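Long-range contacts in nadb-ler3 (Gallus gallus, PDB 3WXB), which catalyses the NAD(P)H-dependent reduction of carbonyl compounds as a member of the short-chain dehydrogenase/reductase family: residues N111-N116 with L146-F151; A172-I177 with I221-L226; W55-C60 with E103-S108. All blocks are in the same frame, centred on the assembly; numbering follows the deposited sequence.

Contact 1: N111-N116 with L146-F151; sequences NLLINN and LLSQAF. With NDP (NADPH dihydro-nicotinamide-adenine-dinucleotide phosphate), chain C.
Leu113 and Asn115 of strand 112-115 meet Leu147, Ser148 and Phe151 of helix 130-160 in a buried strand-against-helix packing at the middle strand of the parallel Rossmann sheet. Strand and helix segment run nearly antiparallel (163°), their axes 9.9 Å apart at closest approach. Leu113 turns CG away from the backbone N (chi1 165°) and brings its CD2 branch down on the helix, where Ser148 OG lies 3.9 Å and Phe151 CB 4.3 Å from that methyl. Asn115 and Leu147 pass alongside, their side chains heading opposite ways, with Asn115 OD1 3.6 Å from Leu147 CD1. Asn115 ND2 and Ser148 OG also come to 3.6 Å, but neither relies on the other: Asn115 ND2 is bonded to Asn176 OD1 on strand 173-177, while Ser148 OG has partners in Pro144 O, one helical turn back, and Gln212 OE1. Beyond the strand end, Asn116 O accepts a hydrogen bond of 2.9 Å from hydroxyl O3D of the nicotinamide ribose of NADPH. Helix 130-160 also reaches the dimer partner, since Gln149 NE2 is bonded to Ile125 O and Glu128 O of the second subunit. Between these two segments the contact is van der Waals packing, with the amide and hydroxyl close but not bonded to each other, and both buried groups take their orientation from bonds to residues outside the two segments.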
loop_
_atom_site.group_PDB
_atom_site.type_symbol
_atom_site.label_atom_id
_atom_site.label_comp_id
_atom_site.label_asym_id
_atom_site.label_seq_id
_atom_site.Cartn_x
_atom_site.Cartn_y
_atom_site.Cartn_z
ATOM N N ASN A 111 3.358 -13.375 22.725
ATOM C CA ASN A 111 1.967 -13.664 22.354
ATOM C C ASN A 111 1.343 -12.649 21.418
ATOM O O ASN A 111 0.507 -13.007 20.600
ATOM C CB ASN A 111 1.094 -13.772 23.595
ATOM C CG ASN A 111 1.515 -14.936 24.499
ATOM O OD1 ASN A 111 1.329 -16.129 24.191
ATOM N ND2 ASN A 111 2.122 -14.593 25.586
ATOM N N LEU A 112 1.742 -11.389 21.524
ATOM C CA LEU A 112 0.992 -10.316 20.869
ATOM C C LEU A 112 1.967 -9.224 20.418
ATOM O O LEU A 112 2.770 -8.702 21.254
ATOM C CB LEU A 112 0.064 -9.669 21.874
ATOM C CG LEU A 112 -1.383 -9.419 21.523
ATOM C CD1 LEU A 112 -2.039 -8.307 22.302
ATOM C CD2 LEU A 112 -1.760 -9.475 19.990
ATOM N N LEU A 113 1.941 -8.875 19.129
ATOM C CA LEU A 113 2.845 -7.822 18.621
ATOM C C LEU A 113 1.921 -6.804 18.056
ATOM O O LEU A 113 1.128 -7.161 17.172
ATOM C CB LEU A 113 3.739 -8.337 17.487
ATOM C CG LEU A 113 4.462 -7.234 16.647
ATOM C CD1 LEU A 113 5.408 -6.452 17.596
ATOM C CD2 LEU A 113 5.306 -7.975 15.585
ATOM N N ILE A 114 1.967 -5.577 18.567
ATOM C CA ILE A 114 1.117 -4.516 18.065
ATOM C C ILE A 114 1.977 -3.463 17.336
ATOM O O ILE A 114 2.686 -2.654 18.001
ATOM C CB ILE A 114 0.322 -3.837 19.187
ATOM C CG1 ILE A 114 -0.530 -4.923 19.944
ATOM C CG2 ILE A 114 -0.597 -2.749 18.620
ATOM C CD1 ILE A 114 -1.338 -4.369 21.166
ATOM N N ASN A 115 1.865 -3.452 15.998
ATOM C CA ASN A 115 2.509 -2.416 15.155
ATOM C C ASN A 115 1.694 -1.157 15.095
ATOM O O ASN A 115 0.753 -1.049 14.310
ATOM C CB ASN A 115 2.736 -2.960 13.757
ATOM C CG ASN A 115 3.879 -3.956 13.703
ATOM O OD1 ASN A 115 5.021 -3.633 14.065
ATOM N ND2 ASN A 115 3.591 -5.177 13.211
ATOM N N ASN A 116 2.028 -0.202 15.933
ATOM C CA ASN A 116 1.226 0.981 16.108
ATOM C C ASN A 116 1.993 2.238 15.661
ATOM O O ASN A 116 1.394 3.224 15.226
ATOM C CB ASN A 116 0.843 1.086 17.587
ATOM C CG ASN A 116 0.377 2.488 17.992
ATOM O OD1 ASN A 116 -0.781 2.876 17.788
ATOM N ND2 ASN A 116 1.318 3.282 18.581
ATOM N N LEU A 146 9.217 -5.680 8.821
ATOM C CA LEU A 146 10.536 -6.017 9.365
ATOM C C LEU A 146 10.458 -6.419 10.826
ATOM O O LEU A 146 11.134 -7.370 11.257
ATOM C CB LEU A 146 11.455 -4.784 9.259
ATOM C CG LEU A 146 12.318 -4.587 8.009
ATOM C CD1 LEU A 146 11.907 -5.270 6.781
ATOM C CD2 LEU A 146 12.656 -3.112 7.769
ATOM N N LEU A 147 9.625 -5.714 11.557
ATOM C CA LEU A 147 9.381 -6.028 12.974
ATOM C C LEU A 147 8.731 -7.432 13.115
ATOM O O LEU A 147 9.145 -8.240 13.955
ATOM C CB LEU A 147 8.540 -4.953 13.608
ATOM C CG LEU A 147 9.337 -3.679 13.936
ATOM C CD1 LEU A 147 8.416 -2.456 14.048
ATOM C CD2 LEU A 147 10.136 -3.848 15.297
ATOM N N SER A 148 7.731 -7.701 12.279
ATOM C CA SER A 148 7.113 -9.021 12.217
ATOM C C SER A 148 8.155 -10.110 11.912
ATOM O O SER A 148 8.189 -11.161 12.601
ATOM C CB SER A 148 5.929 -9.019 11.217
ATOM O OG SER A 148 4.959 -8.110 11.707
ATOM N N GLN A 149 9.023 -9.866 10.925
ATOM C CA GLN A 149 10.075 -10.845 10.609
ATOM C C GLN A 149 10.977 -11.056 11.840
ATOM O O GLN A 149 11.326 -12.188 12.168
ATOM C CB GLN A 149 10.963 -10.401 9.454
ATOM C CG GLN A 149 10.400 -10.589 8.068
ATOM C CD GLN A 149 11.242 -9.826 7.019
ATOM O OE1 GLN A 149 12.009 -8.944 7.362
ATOM N NE2 GLN A 149 11.051 -10.155 5.746
ATOM N N ALA A 150 11.369 -9.966 12.499
ATOM C CA ALA A 150 12.329 -10.069 13.593
ATOM C C ALA A 150 11.701 -10.729 14.844
ATOM O O ALA A 150 12.387 -11.422 15.612
ATOM C CB ALA A 150 12.915 -8.684 13.918
ATOM N N PHE A 151 10.390 -10.539 15.049
ATOM C CA PHE A 151 9.741 -11.161 16.175
ATOM C C PHE A 151 9.153 -12.560 15.830
ATOM O O PHE A 151 8.651 -13.272 16.716
ATOM C CB PHE A 151 8.737 -10.185 16.833
ATOM C CG PHE A 151 9.410 -9.138 17.638
ATOM C CD1 PHE A 151 9.871 -9.423 18.936
ATOM C CD2 PHE A 151 9.707 -7.895 17.089
ATOM C CE1 PHE A 151 10.538 -8.443 19.694
ATOM C CE2 PHE A 151 10.378 -6.933 17.807
ATOM C CZ PHE A 151 10.815 -7.197 19.105
HETATM P PA NDP C . 0.810 9.924 17.248
HETATM O O1A NDP C . 1.357 10.825 16.190
HETATM O O2A NDP C . 0.134 10.535 18.320
HETATM O O5B NDP C . 1.870 9.047 17.831
HETATM C C5B NDP C . 2.862 8.475 16.932
HETATM C C4B NDP C . 3.647 7.479 17.713
HETATM O O4B NDP C . 4.512 6.620 16.785
HETATM C C3B NDP C . 4.660 8.132 18.684
HETATM O O3B NDP C . 4.892 7.117 19.747
HETATM C C2B NDP C . 5.923 8.219 17.809
HETATM O O2B NDP C . 7.150 8.347 18.559
HETATM C C1B NDP C . 5.893 6.837 17.099
HETATM N N9A NDP C . 6.764 6.889 15.807
HETATM C C8A NDP C . 6.618 7.621 14.675
HETATM N N7A NDP C . 7.649 7.339 13.854
HETATM C C5A NDP C . 8.497 6.560 14.506
HETATM C C6A NDP C . 9.669 6.005 14.152
HETATM N N6A NDP C . 10.185 6.288 12.942
HETATM N N1A NDP C . 10.303 5.172 14.993
HETATM C C2A NDP C . 9.742 4.845 16.202
HETATM N N3A NDP C . 8.542 5.445 16.563
HETATM C C4A NDP C . 7.933 6.246 15.695
HETATM O O3 NDP C . -0.138 8.899 16.382
HETATM P PN NDP C . -1.419 8.121 16.985
HETATM O O1N NDP C . -2.602 8.912 16.669
HETATM O O2N NDP C . -1.155 7.640 18.355
HETATM O O5D NDP C . -1.379 6.886 15.920
HETATM C C5D NDP C . -0.893 5.560 16.213
HETATM C C4D NDP C . -1.309 4.640 15.055
HETATM O O4D NDP C . -2.713 4.734 14.868
HETATM C C3D NDP C . -0.676 5.179 13.740
HETATM O O3D NDP C . -0.258 4.020 13.028
HETATM C C2D NDP C . -1.770 5.870 13.032
HETATM O O2D NDP C . -1.585 5.853 11.618
HETATM C C1D NDP C . -2.973 5.061 13.454
HETATM N N1N NDP C . -4.230 5.838 13.298
HETATM C C2N NDP C . -4.500 7.005 14.028
HETATM C C3N NDP C . -5.703 7.693 13.841
HETATM C C7N NDP C . -6.046 8.834 14.589
HETATM O O7N NDP C . -7.108 9.413 14.352
HETATM N N7N NDP C . -5.231 9.172 15.636
HETATM C C4N NDP C . -6.628 7.244 12.875
HETATM C C5N NDP C . -6.390 6.091 12.117
HETATM C C6N NDP C . -5.186 5.388 12.291
HETATM P P2B NDP C . 7.775 9.844 18.878
HETATM O O1X NDP C . 9.169 9.399 19.031
HETATM O O2X NDP C . 6.990 10.251 20.053
HETATM O O3X NDP C . 7.527 10.623 17.635
#

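Contact 2: A172-I177 with I221-L226; sequences AAIINI and IFCVAL. With NDP (NADPH dihydro-nicotinamide-adenine-dinucleotide phosphate), chain C.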
loop_
_atom_site.group_PDB
_atom_site.type_symbol
_atom_site.label_atom_id
_atom_site.label_comp_id
_atom_site.label_asym_id
_atom_site.label_seq_id
_atom_site.Cartn_x
_atom_site.Cartn_y
_atom_site.Cartn_z
ATOM N N ALA A 172 -0.990 -16.320 19.559
ATOM C CA ALA A 172 0.139 -15.667 18.898
ATOM C C ALA A 172 -0.495 -14.824 17.822
ATOM O O ALA A 172 -1.181 -15.380 16.950
ATOM C CB ALA A 172 1.065 -16.688 18.256
ATOM N N ALA A 173 -0.302 -13.510 17.880
ATOM C CA ALA A 173 -1.015 -12.577 16.947
ATOM C C ALA A 173 -0.120 -11.369 16.564
ATOM O O ALA A 173 0.636 -10.898 17.404
ATOM C CB ALA A 173 -2.297 -12.027 17.586
ATOM N N ILE A 174 -0.270 -10.875 15.355
ATOM C CA ILE A 174 0.264 -9.613 14.906
ATOM C C ILE A 174 -0.915 -8.691 14.643
ATOM O O ILE A 174 -1.798 -9.015 13.920
ATOM C CB ILE A 174 1.109 -9.777 13.629
ATOM C CG1 ILE A 174 2.341 -10.623 13.887
ATOM C CG2 ILE A 174 1.477 -8.438 13.054
ATOM C CD1 ILE A 174 2.900 -11.237 12.707
ATOM N N ILE A 175 -0.901 -7.556 15.278
ATOM C CA ILE A 175 -1.909 -6.577 15.133
ATOM C C ILE A 175 -1.305 -5.360 14.407
ATOM O O ILE A 175 -0.431 -4.740 14.904
ATOM C CB ILE A 175 -2.465 -6.116 16.494
ATOM C CG1 ILE A 175 -2.786 -7.298 17.385
ATOM C CG2 ILE A 175 -3.623 -5.185 16.334
ATOM C CD1 ILE A 175 -3.497 -8.391 16.655
ATOM N N ASN A 176 -1.800 -5.051 13.233
ATOM C CA ASN A 176 -1.383 -3.860 12.516
ATOM C C ASN A 176 -2.360 -2.712 12.618
ATOM O O ASN A 176 -3.456 -2.834 12.155
ATOM C CB ASN A 176 -1.069 -4.207 11.084
ATOM C CG ASN A 176 0.083 -5.106 10.975
ATOM O OD1 ASN A 176 0.996 -4.983 11.708
ATOM N ND2 ASN A 176 0.017 -6.043 10.096
ATOM N N ILE A 177 -1.957 -1.601 13.234
ATOM C CA ILE A 177 -2.894 -0.491 13.392
ATOM C C ILE A 177 -2.934 0.302 12.062
ATOM O O ILE A 177 -1.979 1.057 11.747
ATOM C CB ILE A 177 -2.526 0.436 14.553
ATOM C CG1 ILE A 177 -2.311 -0.371 15.842
ATOM C CG2 ILE A 177 -3.618 1.556 14.707
ATOM C CD1 ILE A 177 -3.631 -1.165 16.309
ATOM N N ILE A 221 -0.089 -18.402 13.797
ATOM C CA ILE A 221 -0.076 -16.956 14.098
ATOM C C ILE A 221 -1.258 -16.222 13.458
ATOM O O ILE A 221 -1.469 -16.331 12.251
ATOM C CB ILE A 221 1.252 -16.340 13.600
ATOM C CG1 ILE A 221 2.375 -17.017 14.378
ATOM C CG2 ILE A 221 1.199 -14.792 13.808
ATOM C CD1 ILE A 221 3.758 -16.678 13.903
ATOM N N PHE A 222 -2.027 -15.511 14.263
ATOM C CA PHE A 222 -3.189 -14.768 13.825
ATOM C C PHE A 222 -2.730 -13.363 13.397
ATOM O O PHE A 222 -1.825 -12.820 14.016
ATOM C CB PHE A 222 -4.121 -14.640 15.032
ATOM C CG PHE A 222 -5.346 -13.861 14.758
ATOM C CD1 PHE A 222 -6.440 -14.442 14.160
ATOM C CD2 PHE A 222 -5.393 -12.527 15.049
ATOM C CE1 PHE A 222 -7.595 -13.671 13.901
ATOM C CE2 PHE A 222 -6.545 -11.745 14.781
ATOM C CZ PHE A 222 -7.654 -12.332 14.211
ATOM N N CYS A 223 -3.336 -12.786 12.352
ATOM C CA CYS A 223 -2.997 -11.410 11.915
ATOM C C CYS A 223 -4.249 -10.624 11.624
ATOM O O CYS A 223 -5.239 -11.192 11.110
ATOM C CB CYS A 223 -2.133 -11.433 10.649
ATOM S SG CYS A 223 -0.677 -12.399 10.773
ATOM N N VAL A 224 -4.260 -9.331 11.929
ATOM C CA VAL A 224 -5.460 -8.534 11.686
ATOM C C VAL A 224 -5.048 -7.054 11.562
ATOM O O VAL A 224 -4.042 -6.682 12.152
ATOM C CB VAL A 224 -6.511 -8.664 12.809
ATOM C CG1 VAL A 224 -6.040 -8.024 14.154
ATOM C CG2 VAL A 224 -7.846 -8.067 12.363
ATOM N N ALA A 225 -5.805 -6.268 10.799
ATOM C CA ALA A 225 -5.574 -4.817 10.647
ATOM C C ALA A 225 -6.721 -4.164 11.386
ATOM O O ALA A 225 -7.878 -4.571 11.150
ATOM C CB ALA A 225 -5.671 -4.438 9.142
ATOM N N LEU A 226 -6.457 -3.170 12.237
ATOM C CA LEU A 226 -7.515 -2.422 12.925
ATOM C C LEU A 226 -7.540 -0.940 12.584
ATOM O O LEU A 226 -6.483 -0.274 12.538
ATOM C CB LEU A 226 -7.314 -2.500 14.453
ATOM C CG LEU A 226 -7.328 -3.895 15.098
ATOM C CD1 LEU A 226 -7.210 -3.815 16.617
ATOM C CD2 LEU A 226 -8.560 -4.637 14.673
HETATM P PA NDP C . 0.810 9.924 17.248
HETATM O O1A NDP C . 1.357 10.825 16.190
HETATM O O2A NDP C . 0.134 10.535 18.320
HETATM O O5B NDP C . 1.870 9.047 17.831
HETATM C C5B NDP C . 2.862 8.475 16.932
HETATM C C4B NDP C . 3.647 7.479 17.713
HETATM O O4B NDP C . 4.512 6.620 16.785
HETATM C C3B NDP C . 4.660 8.132 18.684
HETATM O O3B NDP C . 4.892 7.117 19.747
HETATM C C2B NDP C . 5.923 8.219 17.809
HETATM O O2B NDP C . 7.150 8.347 18.559
HETATM C C1B NDP C . 5.893 6.837 17.099
HETATM N N9A NDP C . 6.764 6.889 15.807
HETATM C C8A NDP C . 6.618 7.621 14.675
HETATM N N7A NDP C . 7.649 7.339 13.854
HETATM C C5A NDP C . 8.497 6.560 14.506
HETATM C C6A NDP C . 9.669 6.005 14.152
HETATM N N6A NDP C . 10.185 6.288 12.942
HETATM N N1A NDP C . 10.303 5.172 14.993
HETATM C C2A NDP C . 9.742 4.845 16.202
HETATM N N3A NDP C . 8.542 5.445 16.563
HETATM C C4A NDP C . 7.933 6.246 15.695
HETATM O O3 NDP C . -0.138 8.899 16.382
HETATM P PN NDP C . -1.419 8.121 16.985
HETATM O O1N NDP C . -2.602 8.912 16.669
HETATM O O2N NDP C . -1.155 7.640 18.355
HETATM O O5D NDP C . -1.379 6.886 15.920
HETATM C C5D NDP C . -0.893 5.560 16.213
HETATM C C4D NDP C . -1.309 4.640 15.055
HETATM O O4D NDP C . -2.713 4.734 14.868
HETATM C C3D NDP C . -0.676 5.179 13.740
HETATM O O3D NDP C . -0.258 4.020 13.028
HETATM C C2D NDP C . -1.770 5.870 13.032
HETATM O O2D NDP C . -1.585 5.853 11.618
HETATM C C1D NDP C . -2.973 5.061 13.454
HETATM N N1N NDP C . -4.230 5.838 13.298
HETATM C C2N NDP C . -4.500 7.005 14.028
HETATM C C3N NDP C . -5.703 7.693 13.841
HETATM C C7N NDP C . -6.046 8.834 14.589
HETATM O O7N NDP C . -7.108 9.413 14.352
HETATM N N7N NDP C . -5.231 9.172 15.636
HETATM C C4N NDP C . -6.628 7.244 12.875
HETATM C C5N NDP C . -6.390 6.091 12.117
HETATM C C6N NDP C . -5.186 5.388 12.291
HETATM P P2B NDP C . 7.775 9.844 18.878
HETATM O O1X NDP C . 9.169 9.399 19.031
HETATM O O2X NDP C . 6.990 10.251 20.053
HETATM O O3X NDP C . 7.527 10.623 17.635
#
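Ile175 and Val224 lie side by side on neighbouring parallel strands and point the same way, so that Ile175 CD1 comes within 3.6 Å of Val224 CG1. That methyl of Val224 sits between the backbone N and the carbonyl carbon (chi1 68°), a placing that leans it toward Ile175. The other branch of Ile175 crosses Leu226 at a slant, CG2 reaching Leu226 CD1 at 3.9 Å; the isoleucine therefore spans two residues of the partner strand. Farther back on this face the ring of Phe222 offers its edge to Ala173, whose CB lies near the ring plane and 4.0 Å from Phe222 CD2. The reverse face carries Ile174, Cys223, Asn176 and Ala225. There Ile174 CD1 packs on Ile221 CG2 at 4.1 Å and also borders Cys223 SG.

Between the two layers of side chains, five backbone hydrogen bonds join the strands in parallel register, from the nearly straight Phe222 N to Ala172 O (174° at the hydrogen) through to Leu226 N to Asn176 O. Ile174 and Asn176 bond to the partner strand through both N and O, whereas Ile175 uses its backbone on strand 112-115. At the C-terminal end Ile177 CG2 stands 3.3 Å from O4D of the nicotinamide ribose of NADPH, and Ile177 O accepts a bond from Lys202 NZ, itself an NADPH-binding residue. Asn176 ND2 is hydrogen-bonded to Thr209 OG1 of helix 196-216. Joined through that helix, strands 173-177 and 222-227 form a beta-alpha-beta unit of the Rossmann fold. Strand 173-177 thus lies between strands 112-115 and 222-227, while helices 130-160 and 196-216 cover the face that bears Ile174 and Asn176.

Contact 3: W55-C60 with E103-S108; sequences WVFATC and ERLKGS
Strand 55-60 begins beside the C-terminal end of helix 91-105, Trp55 CA lying 8.2 Å from Leu105 CA, just before the chain leaves the helix at Lys106 with positive phi and reverses through a type I' turn from Leu105 to Ser108. Leu105 CD2 sits over one face of the Trp55 indole in a CH-pi contact, 3.7 Å from the centroid of the six-membered ring and 18° off its normal. The same methyl meets the rim of Phe57, 3.8 Å from CE2 and near the ring plane, so one leucine branch fills the angle between a face and an edge. Arg104 CB touches the Phe57 edge at CE1, 4.0 Å away, and Ser108 CB lies 4.1 Å from Trp55 CH2. Replacing Trp55 by an alanine would probably uncover the Leu105 methyl and leave the turn without the ring against which Ser108 rests. Helix 91-105 links strand 81-85 to strand 112-115 and, in passing, packs on strand 55-60 between them, the crossover between the two halves of a Rossmann sheet ordered 3-2-1-4-5-6-7.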
loop_
_atom_site.group_PDB
_atom_site.type_symbol
_atom_site.label_atom_id
_atom_site.label_comp_id
_atom_site.label_asym_id
_atom_site.label_seq_id
_atom_site.Cartn_x
_atom_site.Cartn_y
_atom_site.Cartn_z
ATOM N N TRP A 55 4.844 -9.585 30.830
ATOM C CA TRP A 55 5.706 -8.581 30.239
ATOM C C TRP A 55 4.912 -7.742 29.274
ATOM O O TRP A 55 4.305 -8.279 28.389
ATOM C CB TRP A 55 6.822 -9.207 29.427
ATOM C CG TRP A 55 7.801 -10.122 30.076
ATOM C CD1 TRP A 55 8.936 -9.775 30.703
ATOM C CD2 TRP A 55 7.771 -11.546 30.073
ATOM N NE1 TRP A 55 9.604 -10.884 31.115
ATOM C CE2 TRP A 55 8.904 -11.988 30.746
ATOM C CE3 TRP A 55 6.874 -12.489 29.591
ATOM C CZ2 TRP A 55 9.179 -13.336 30.944
ATOM C CZ3 TRP A 55 7.140 -13.817 29.793
ATOM C CH2 TRP A 55 8.283 -14.234 30.460
ATOM N N VAL A 56 4.943 -6.435 29.448
ATOM C CA VAL A 56 4.501 -5.514 28.442
ATOM C C VAL A 56 5.766 -4.801 27.988
ATOM O O VAL A 56 6.408 -4.084 28.775
ATOM C CB VAL A 56 3.523 -4.489 28.988
ATOM C CG1 VAL A 56 3.162 -3.498 27.871
ATOM C CG2 VAL A 56 2.266 -5.190 29.545
ATOM N N PHE A 57 6.166 -5.060 26.749
ATOM C CA PHE A 57 7.242 -4.321 26.127
ATOM C C PHE A 57 6.674 -3.068 25.486
ATOM O O PHE A 57 5.771 -3.114 24.611
ATOM C CB PHE A 57 7.955 -5.184 25.127
ATOM C CG PHE A 57 8.576 -6.402 25.743
ATOM C CD1 PHE A 57 9.852 -6.336 26.326
ATOM C CD2 PHE A 57 7.858 -7.618 25.800
ATOM C CE1 PHE A 57 10.425 -7.505 26.934
ATOM C CE2 PHE A 57 8.431 -8.770 26.399
ATOM C CZ PHE A 57 9.692 -8.708 26.969
ATOM N N ALA A 58 7.180 -1.921 25.913
ATOM C CA ALA A 58 6.700 -0.689 25.305
ATOM C C ALA A 58 7.889 -0.089 24.530
ATOM O O ALA A 58 8.942 0.223 25.145
ATOM C CB ALA A 58 6.224 0.235 26.383
ATOM N N THR A 59 7.784 0.061 23.210
ATOM C CA THR A 59 8.930 0.620 22.520
ATOM C C THR A 59 8.787 2.142 22.411
ATOM O O THR A 59 7.678 2.696 22.250
ATOM C CB THR A 59 9.272 -0.054 21.167
ATOM O OG1 THR A 59 8.529 0.560 20.107
ATOM C CG2 THR A 59 8.933 -1.571 21.207
ATOM N N CYS A 60 9.936 2.821 22.500
ATOM C CA CYS A 60 9.978 4.229 22.199
ATOM C C CYS A 60 11.379 4.668 21.777
ATOM O O CYS A 60 12.333 3.890 21.712
ATOM C CB CYS A 60 9.455 5.093 23.343
ATOM S SG CYS A 60 10.604 5.273 24.791
ATOM N N GLU A 103 16.004 -11.851 24.943
ATOM C CA GLU A 103 16.811 -12.143 26.112
ATOM C C GLU A 103 15.924 -11.987 27.353
ATOM O O GLU A 103 15.933 -12.847 28.255
ATOM C CB GLU A 103 18.082 -11.238 26.133
ATOM C CG GLU A 103 18.787 -11.224 27.471
ATOM C CD GLU A 103 19.812 -10.090 27.646
ATOM O OE1 GLU A 103 20.192 -9.773 28.804
ATOM O OE2 GLU A 103 20.235 -9.527 26.636
ATOM N N ARG A 104 15.109 -10.936 27.409
ATOM C CA ARG A 104 14.186 -10.784 28.567
ATOM C C ARG A 104 13.129 -11.884 28.680
ATOM O O ARG A 104 12.700 -12.239 29.796
ATOM C CB ARG A 104 13.539 -9.384 28.613
ATOM C CG ARG A 104 14.138 -8.481 29.669
ATOM C CD ARG A 104 13.568 -8.887 31.047
ATOM N NE ARG A 104 13.065 -7.808 31.907
ATOM C CZ ARG A 104 13.481 -6.547 31.921
ATOM N NH1 ARG A 104 14.430 -6.120 31.131
ATOM N NH2 ARG A 104 12.928 -5.707 32.760
ATOM N N LEU A 105 12.730 -12.452 27.538
ATOM C CA LEU A 105 11.697 -13.492 27.490
ATOM C C LEU A 105 12.191 -14.846 27.988
ATOM O O LEU A 105 11.395 -15.705 28.398
ATOM C CB LEU A 105 11.141 -13.623 26.060
ATOM C CG LEU A 105 10.119 -12.521 25.725
ATOM C CD1 LEU A 105 9.632 -12.673 24.246
ATOM C CD2 LEU A 105 8.924 -12.474 26.720
ATOM N N LYS A 106 13.506 -15.024 27.966
ATOM C CA LYS A 106 14.193 -16.205 28.554
ATOM C C LYS A 106 13.613 -17.498 28.014
ATOM O O LYS A 106 13.346 -18.425 28.762
ATOM C CB LYS A 106 14.198 -16.166 30.113
ATOM C CG LYS A 106 15.085 -15.070 30.726
ATOM C CD LYS A 106 14.824 -14.776 32.222
ATOM C CE LYS A 106 13.476 -14.099 32.387
ATOM N NZ LYS A 106 13.243 -13.515 33.697
ATOM N N GLY A 107 13.388 -17.534 26.702
ATOM C CA GLY A 107 12.931 -18.744 26.020
ATOM C C GLY A 107 11.426 -18.806 25.851
ATOM O O GLY A 107 10.940 -19.645 25.119
ATOM N N SER A 108 10.692 -17.945 26.538
ATOM C CA SER A 108 9.237 -17.872 26.391
ATOM C C SER A 108 8.828 -17.164 25.083
ATOM O O SER A 108 9.600 -16.374 24.530
ATOM C CB SER A 108 8.623 -17.105 27.548
ATOM O OG SER A 108 8.362 -18.003 28.628
#

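Overall arrangement
All three contacts draw on one parallel sheet. Contacts 1 and 2 are wholly buried and share a border, strands 112-115 and 173-177 being neighbours joined by backbone hydrogen bonds such as that from Ile175 N to Leu113 O; both touch NADPH, at the C-terminal ends of these strands. Contact 3 is partly buried, lies away from the cofactor, and has its centre about 18 Å from that of contact 2. Chemistry follows place: contact 2 is strand pairing, knit by backbone hydrogen bonds, whereas contacts 1 and 3 are helix-to-strand packings without such bonds, aliphatic with buried polar groups in contact 1 and aromatic in contact 3. Helix 91-105 is followed, after a turn, by strand 112-115, linking contacts 3 and 1.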